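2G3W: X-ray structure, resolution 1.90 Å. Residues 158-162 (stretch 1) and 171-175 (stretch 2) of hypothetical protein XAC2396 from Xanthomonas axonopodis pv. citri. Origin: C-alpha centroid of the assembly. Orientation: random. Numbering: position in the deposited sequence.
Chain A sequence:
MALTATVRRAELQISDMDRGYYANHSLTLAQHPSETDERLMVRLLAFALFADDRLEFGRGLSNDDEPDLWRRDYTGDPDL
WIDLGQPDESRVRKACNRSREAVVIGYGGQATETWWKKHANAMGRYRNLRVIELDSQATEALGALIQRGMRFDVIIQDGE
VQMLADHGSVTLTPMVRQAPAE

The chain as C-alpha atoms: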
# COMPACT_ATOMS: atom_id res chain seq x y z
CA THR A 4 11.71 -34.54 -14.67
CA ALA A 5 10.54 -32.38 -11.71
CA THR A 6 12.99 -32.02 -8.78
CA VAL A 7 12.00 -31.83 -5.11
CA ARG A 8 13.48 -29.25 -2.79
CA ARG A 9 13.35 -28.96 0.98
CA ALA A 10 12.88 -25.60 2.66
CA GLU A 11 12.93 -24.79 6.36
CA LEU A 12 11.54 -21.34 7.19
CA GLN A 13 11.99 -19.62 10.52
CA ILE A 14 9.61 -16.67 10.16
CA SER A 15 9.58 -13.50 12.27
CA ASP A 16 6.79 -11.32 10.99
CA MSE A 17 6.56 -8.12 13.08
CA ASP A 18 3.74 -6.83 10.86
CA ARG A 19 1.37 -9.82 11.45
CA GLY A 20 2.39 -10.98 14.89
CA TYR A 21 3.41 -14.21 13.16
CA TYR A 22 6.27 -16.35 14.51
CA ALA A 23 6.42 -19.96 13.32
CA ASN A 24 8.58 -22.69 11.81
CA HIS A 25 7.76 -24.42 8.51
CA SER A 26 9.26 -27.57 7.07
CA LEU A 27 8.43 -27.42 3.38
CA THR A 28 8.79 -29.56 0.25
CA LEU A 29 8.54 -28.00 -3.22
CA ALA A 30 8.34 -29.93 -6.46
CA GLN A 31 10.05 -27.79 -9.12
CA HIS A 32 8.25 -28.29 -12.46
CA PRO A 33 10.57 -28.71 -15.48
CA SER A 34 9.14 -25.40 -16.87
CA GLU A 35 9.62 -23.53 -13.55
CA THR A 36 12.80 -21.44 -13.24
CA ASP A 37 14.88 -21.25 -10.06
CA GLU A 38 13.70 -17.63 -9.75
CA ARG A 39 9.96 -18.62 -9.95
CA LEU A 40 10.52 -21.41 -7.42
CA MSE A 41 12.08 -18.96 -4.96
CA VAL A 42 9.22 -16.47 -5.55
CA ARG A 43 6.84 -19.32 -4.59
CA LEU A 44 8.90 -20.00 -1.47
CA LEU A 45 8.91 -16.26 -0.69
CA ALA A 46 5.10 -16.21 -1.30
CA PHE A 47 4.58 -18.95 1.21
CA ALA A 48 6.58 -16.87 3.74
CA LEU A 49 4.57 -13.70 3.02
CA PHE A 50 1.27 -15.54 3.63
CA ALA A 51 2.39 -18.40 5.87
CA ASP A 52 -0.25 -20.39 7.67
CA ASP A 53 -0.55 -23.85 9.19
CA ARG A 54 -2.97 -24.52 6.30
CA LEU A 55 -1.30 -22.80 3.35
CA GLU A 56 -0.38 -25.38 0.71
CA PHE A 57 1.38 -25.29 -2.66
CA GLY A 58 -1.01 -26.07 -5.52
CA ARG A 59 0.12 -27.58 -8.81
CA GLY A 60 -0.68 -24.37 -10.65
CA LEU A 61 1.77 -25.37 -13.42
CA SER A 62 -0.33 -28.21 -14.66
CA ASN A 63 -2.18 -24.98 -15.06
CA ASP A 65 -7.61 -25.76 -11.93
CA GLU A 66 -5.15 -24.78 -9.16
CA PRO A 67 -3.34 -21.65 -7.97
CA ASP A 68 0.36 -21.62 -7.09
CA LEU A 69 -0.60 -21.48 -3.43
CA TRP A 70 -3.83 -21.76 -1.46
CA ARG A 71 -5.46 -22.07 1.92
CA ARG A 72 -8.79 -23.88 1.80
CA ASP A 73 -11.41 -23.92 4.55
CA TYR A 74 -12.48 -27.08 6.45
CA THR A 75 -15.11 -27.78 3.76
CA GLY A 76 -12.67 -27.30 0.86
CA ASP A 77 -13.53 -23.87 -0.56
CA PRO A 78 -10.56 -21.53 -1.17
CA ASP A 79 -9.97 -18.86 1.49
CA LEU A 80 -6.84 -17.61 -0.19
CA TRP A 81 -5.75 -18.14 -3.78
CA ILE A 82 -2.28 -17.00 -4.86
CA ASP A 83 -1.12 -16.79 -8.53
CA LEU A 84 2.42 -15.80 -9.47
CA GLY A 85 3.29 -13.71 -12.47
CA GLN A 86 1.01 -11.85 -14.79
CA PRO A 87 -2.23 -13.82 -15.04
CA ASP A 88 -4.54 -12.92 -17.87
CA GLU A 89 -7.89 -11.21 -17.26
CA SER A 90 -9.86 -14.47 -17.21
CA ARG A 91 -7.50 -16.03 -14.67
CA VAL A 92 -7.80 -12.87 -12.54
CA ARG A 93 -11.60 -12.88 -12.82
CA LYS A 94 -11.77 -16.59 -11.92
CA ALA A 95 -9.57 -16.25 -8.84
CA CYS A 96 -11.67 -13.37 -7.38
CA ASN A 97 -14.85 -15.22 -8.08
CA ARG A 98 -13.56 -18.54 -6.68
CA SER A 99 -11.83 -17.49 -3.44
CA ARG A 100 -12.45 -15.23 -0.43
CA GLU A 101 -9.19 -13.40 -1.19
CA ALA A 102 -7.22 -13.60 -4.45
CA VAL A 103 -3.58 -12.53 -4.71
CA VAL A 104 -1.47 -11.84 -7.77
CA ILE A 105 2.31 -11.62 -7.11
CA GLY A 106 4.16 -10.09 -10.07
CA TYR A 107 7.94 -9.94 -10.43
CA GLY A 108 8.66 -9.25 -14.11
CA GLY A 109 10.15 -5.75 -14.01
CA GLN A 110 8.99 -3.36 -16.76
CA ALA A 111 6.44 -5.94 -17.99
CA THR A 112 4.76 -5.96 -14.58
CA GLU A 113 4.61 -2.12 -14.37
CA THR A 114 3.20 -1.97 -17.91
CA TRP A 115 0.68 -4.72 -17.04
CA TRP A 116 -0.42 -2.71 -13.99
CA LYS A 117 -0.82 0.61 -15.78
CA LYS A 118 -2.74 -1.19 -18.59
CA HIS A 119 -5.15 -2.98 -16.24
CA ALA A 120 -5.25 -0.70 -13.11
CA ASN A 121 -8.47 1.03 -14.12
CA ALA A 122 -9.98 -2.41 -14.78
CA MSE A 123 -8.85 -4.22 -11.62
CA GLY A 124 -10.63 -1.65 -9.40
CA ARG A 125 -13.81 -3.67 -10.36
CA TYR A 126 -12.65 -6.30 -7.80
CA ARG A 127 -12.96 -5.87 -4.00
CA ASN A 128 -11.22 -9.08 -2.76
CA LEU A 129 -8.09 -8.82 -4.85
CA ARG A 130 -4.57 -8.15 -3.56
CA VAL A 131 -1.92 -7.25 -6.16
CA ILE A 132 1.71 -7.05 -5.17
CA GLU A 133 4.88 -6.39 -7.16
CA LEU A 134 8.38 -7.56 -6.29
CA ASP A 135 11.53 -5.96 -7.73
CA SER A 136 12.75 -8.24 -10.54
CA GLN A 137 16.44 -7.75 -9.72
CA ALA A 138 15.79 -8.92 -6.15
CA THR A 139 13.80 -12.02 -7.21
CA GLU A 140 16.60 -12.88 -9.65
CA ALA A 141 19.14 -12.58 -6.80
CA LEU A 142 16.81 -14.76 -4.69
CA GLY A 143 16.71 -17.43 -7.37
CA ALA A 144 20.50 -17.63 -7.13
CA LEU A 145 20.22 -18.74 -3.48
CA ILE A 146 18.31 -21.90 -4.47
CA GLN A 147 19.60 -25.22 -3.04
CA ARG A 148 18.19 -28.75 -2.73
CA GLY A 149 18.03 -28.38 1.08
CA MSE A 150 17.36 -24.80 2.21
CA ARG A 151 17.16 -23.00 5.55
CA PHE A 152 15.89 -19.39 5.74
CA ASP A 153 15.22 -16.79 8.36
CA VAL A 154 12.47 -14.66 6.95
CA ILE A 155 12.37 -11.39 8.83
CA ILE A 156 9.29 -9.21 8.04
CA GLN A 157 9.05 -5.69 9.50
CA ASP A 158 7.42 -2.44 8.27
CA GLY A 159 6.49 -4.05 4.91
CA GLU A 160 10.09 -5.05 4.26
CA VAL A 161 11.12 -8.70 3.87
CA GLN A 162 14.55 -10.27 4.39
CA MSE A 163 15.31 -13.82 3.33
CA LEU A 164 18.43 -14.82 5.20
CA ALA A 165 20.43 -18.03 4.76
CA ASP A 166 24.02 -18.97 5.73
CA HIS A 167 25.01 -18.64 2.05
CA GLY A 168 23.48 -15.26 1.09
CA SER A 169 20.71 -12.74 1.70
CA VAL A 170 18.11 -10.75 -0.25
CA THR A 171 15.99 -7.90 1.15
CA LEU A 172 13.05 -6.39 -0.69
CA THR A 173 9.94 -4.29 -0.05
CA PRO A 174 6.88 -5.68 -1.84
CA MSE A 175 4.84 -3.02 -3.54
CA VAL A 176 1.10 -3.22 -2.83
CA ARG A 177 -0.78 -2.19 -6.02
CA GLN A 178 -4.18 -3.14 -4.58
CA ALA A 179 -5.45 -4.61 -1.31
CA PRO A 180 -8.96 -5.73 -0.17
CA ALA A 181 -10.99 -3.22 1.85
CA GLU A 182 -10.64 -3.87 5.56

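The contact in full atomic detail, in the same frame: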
# COMPACT_ATOMS: atom_id res chain seq x y z
N ASP A 158 7.75 -3.67 9.00
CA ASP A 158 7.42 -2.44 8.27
C ASP A 158 7.28 -2.61 6.74
O ASP A 158 7.67 -1.73 5.97
CB ASP A 158 8.43 -1.33 8.61
CG ASP A 158 8.40 -0.95 10.07
OD1 ASP A 158 7.33 -1.11 10.70
OD2 ASP A 158 9.45 -0.49 10.58
N GLY A 159 6.71 -3.74 6.33
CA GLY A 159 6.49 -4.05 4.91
C GLY A 159 7.73 -4.50 4.14
O GLY A 159 7.67 -4.76 2.93
N GLU A 160 8.84 -4.62 4.85
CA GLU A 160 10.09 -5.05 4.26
C GLU A 160 10.35 -6.52 4.61
O GLU A 160 10.09 -6.96 5.74
CB GLU A 160 11.21 -4.16 4.80
CG GLU A 160 12.58 -4.54 4.35
CD GLU A 160 13.63 -3.60 4.86
OE1 GLU A 160 14.01 -3.70 6.05
OE2 GLU A 160 14.10 -2.77 4.07
N VAL A 161 10.86 -7.28 3.65
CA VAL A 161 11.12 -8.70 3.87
C VAL A 161 12.59 -9.00 3.60
O VAL A 161 13.14 -8.58 2.59
CB VAL A 161 10.14 -9.63 3.05
CG1 VAL A 161 10.20 -9.31 1.59
CG2 VAL A 161 10.41 -11.14 3.32
N GLN A 162 13.21 -9.71 4.54
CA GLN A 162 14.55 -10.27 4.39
C GLN A 162 14.50 -11.79 4.41
O GLN A 162 13.89 -12.40 5.28
CB GLN A 162 15.52 -9.77 5.50
CG GLN A 162 16.94 -10.33 5.32
CD GLN A 162 17.96 -9.91 6.38
OE1 GLN A 162 17.62 -9.33 7.42
NE2 GLN A 162 19.23 -10.21 6.12
N THR A 171 17.01 -8.73 0.50
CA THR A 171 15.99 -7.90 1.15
C THR A 171 15.24 -7.11 0.09
O THR A 171 15.84 -6.53 -0.83
CB THR A 171 16.61 -6.90 2.20
OG1 THR A 171 17.46 -7.60 3.09
CG2 THR A 171 15.53 -6.22 3.03
N LEU A 172 13.93 -7.13 0.21
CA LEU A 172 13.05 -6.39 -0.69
C LEU A 172 11.79 -5.89 0.01
O LEU A 172 11.40 -6.42 1.04
CB LEU A 172 12.69 -7.25 -1.89
CG LEU A 172 11.84 -8.50 -1.69
CD1 LEU A 172 11.14 -8.83 -2.99
CD2 LEU A 172 12.67 -9.68 -1.26
N THR A 173 11.17 -4.87 -0.57
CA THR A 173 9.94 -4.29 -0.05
C THR A 173 8.87 -4.49 -1.11
O THR A 173 8.89 -3.81 -2.15
CB THR A 173 10.11 -2.81 0.14
OG1 THR A 173 11.22 -2.60 1.00
CG2 THR A 173 8.84 -2.16 0.74
N PRO A 174 7.95 -5.44 -0.86
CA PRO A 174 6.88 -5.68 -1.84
C PRO A 174 6.03 -4.44 -2.03
O PRO A 174 5.78 -3.70 -1.07
CB PRO A 174 6.09 -6.82 -1.22
CG PRO A 174 7.14 -7.53 -0.30
CD PRO A 174 7.90 -6.38 0.27
N MSE A 175 5.66 -4.17 -3.27
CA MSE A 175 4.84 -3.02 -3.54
C MSE A 175 3.36 -3.45 -3.63
O MSE A 175 3.01 -4.30 -4.42
CB MSE A 175 5.34 -2.24 -4.79
CG MSE A 175 4.31 -1.29 -5.40
SE MSE A 175 3.95 0.23 -4.24
CE MSE A 175 2.34 0.91 -5.26
O HOH W 1 5.60 -3.81 1.62

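Residues 158-162 and 171-175 of hypothetical protein XAC2396 meet as antiparallel neighbours, their touching parts running 149° apart and burying 354 Å² in all. Along stretch 2, Thr171 comes first, facing Gln162 in a non-hydrogen-bonded pair whose CA atoms lie 4.3 Å apart. Both side chains rise on the same face of the sheet, and Gln162 CG rests 3.6 Å from Thr171 OG1. Thr171, with chi1 in the m well, also sets its methyl against the aliphatic part of the extended Glu160 side chain (Glu160 CG to Thr171 CG2, 3.6 Å). Its backbone adds a CA-H...O contact, Thr171 CA to Val161 O at 3.3 Å, typical of antiparallel strands.

Leu172 carries the bonding. It pairs with Val161 through two nearly straight hydrogen bonds, Val161 N to Leu172 O (2.8 Å) and Leu172 N to Val161 O (2.9 Å), so each residue uses both its amide and its carbonyl toward the other. This closed ring brings the two acceptors Val161 O and Leu172 O within 3.2 Å, a closeness that is not itself a bond. On the face opposite Gln162 and Thr171, the buried side chains of this pair make an apolar contact, Val161 CG1 to Leu172 CG at 3.8 Å.

Beyond Leu172 the direct hydrogen bonding stops. Thr173 directs its CA-to-CB bond sideways, and its methyl approaches the backbone ahead of the strand, Thr173 CG2 to Gly159 O at 3.6 Å. Pro174 has no amide hydrogen to offer; instead its ring carbon packs against the carbonyl, Pro174 CD to Gly159 O at 3.1 Å, and extends the apolar patch, Pro174 CD to Val161 CG1 at 4.0 Å. One water links the backbones here, its O donating to Gly159 O (2.6 Å) and Pro174 O (2.7 Å). The CA-to-CB bond of selenomethionine Met175 points away, without touching stretch 1.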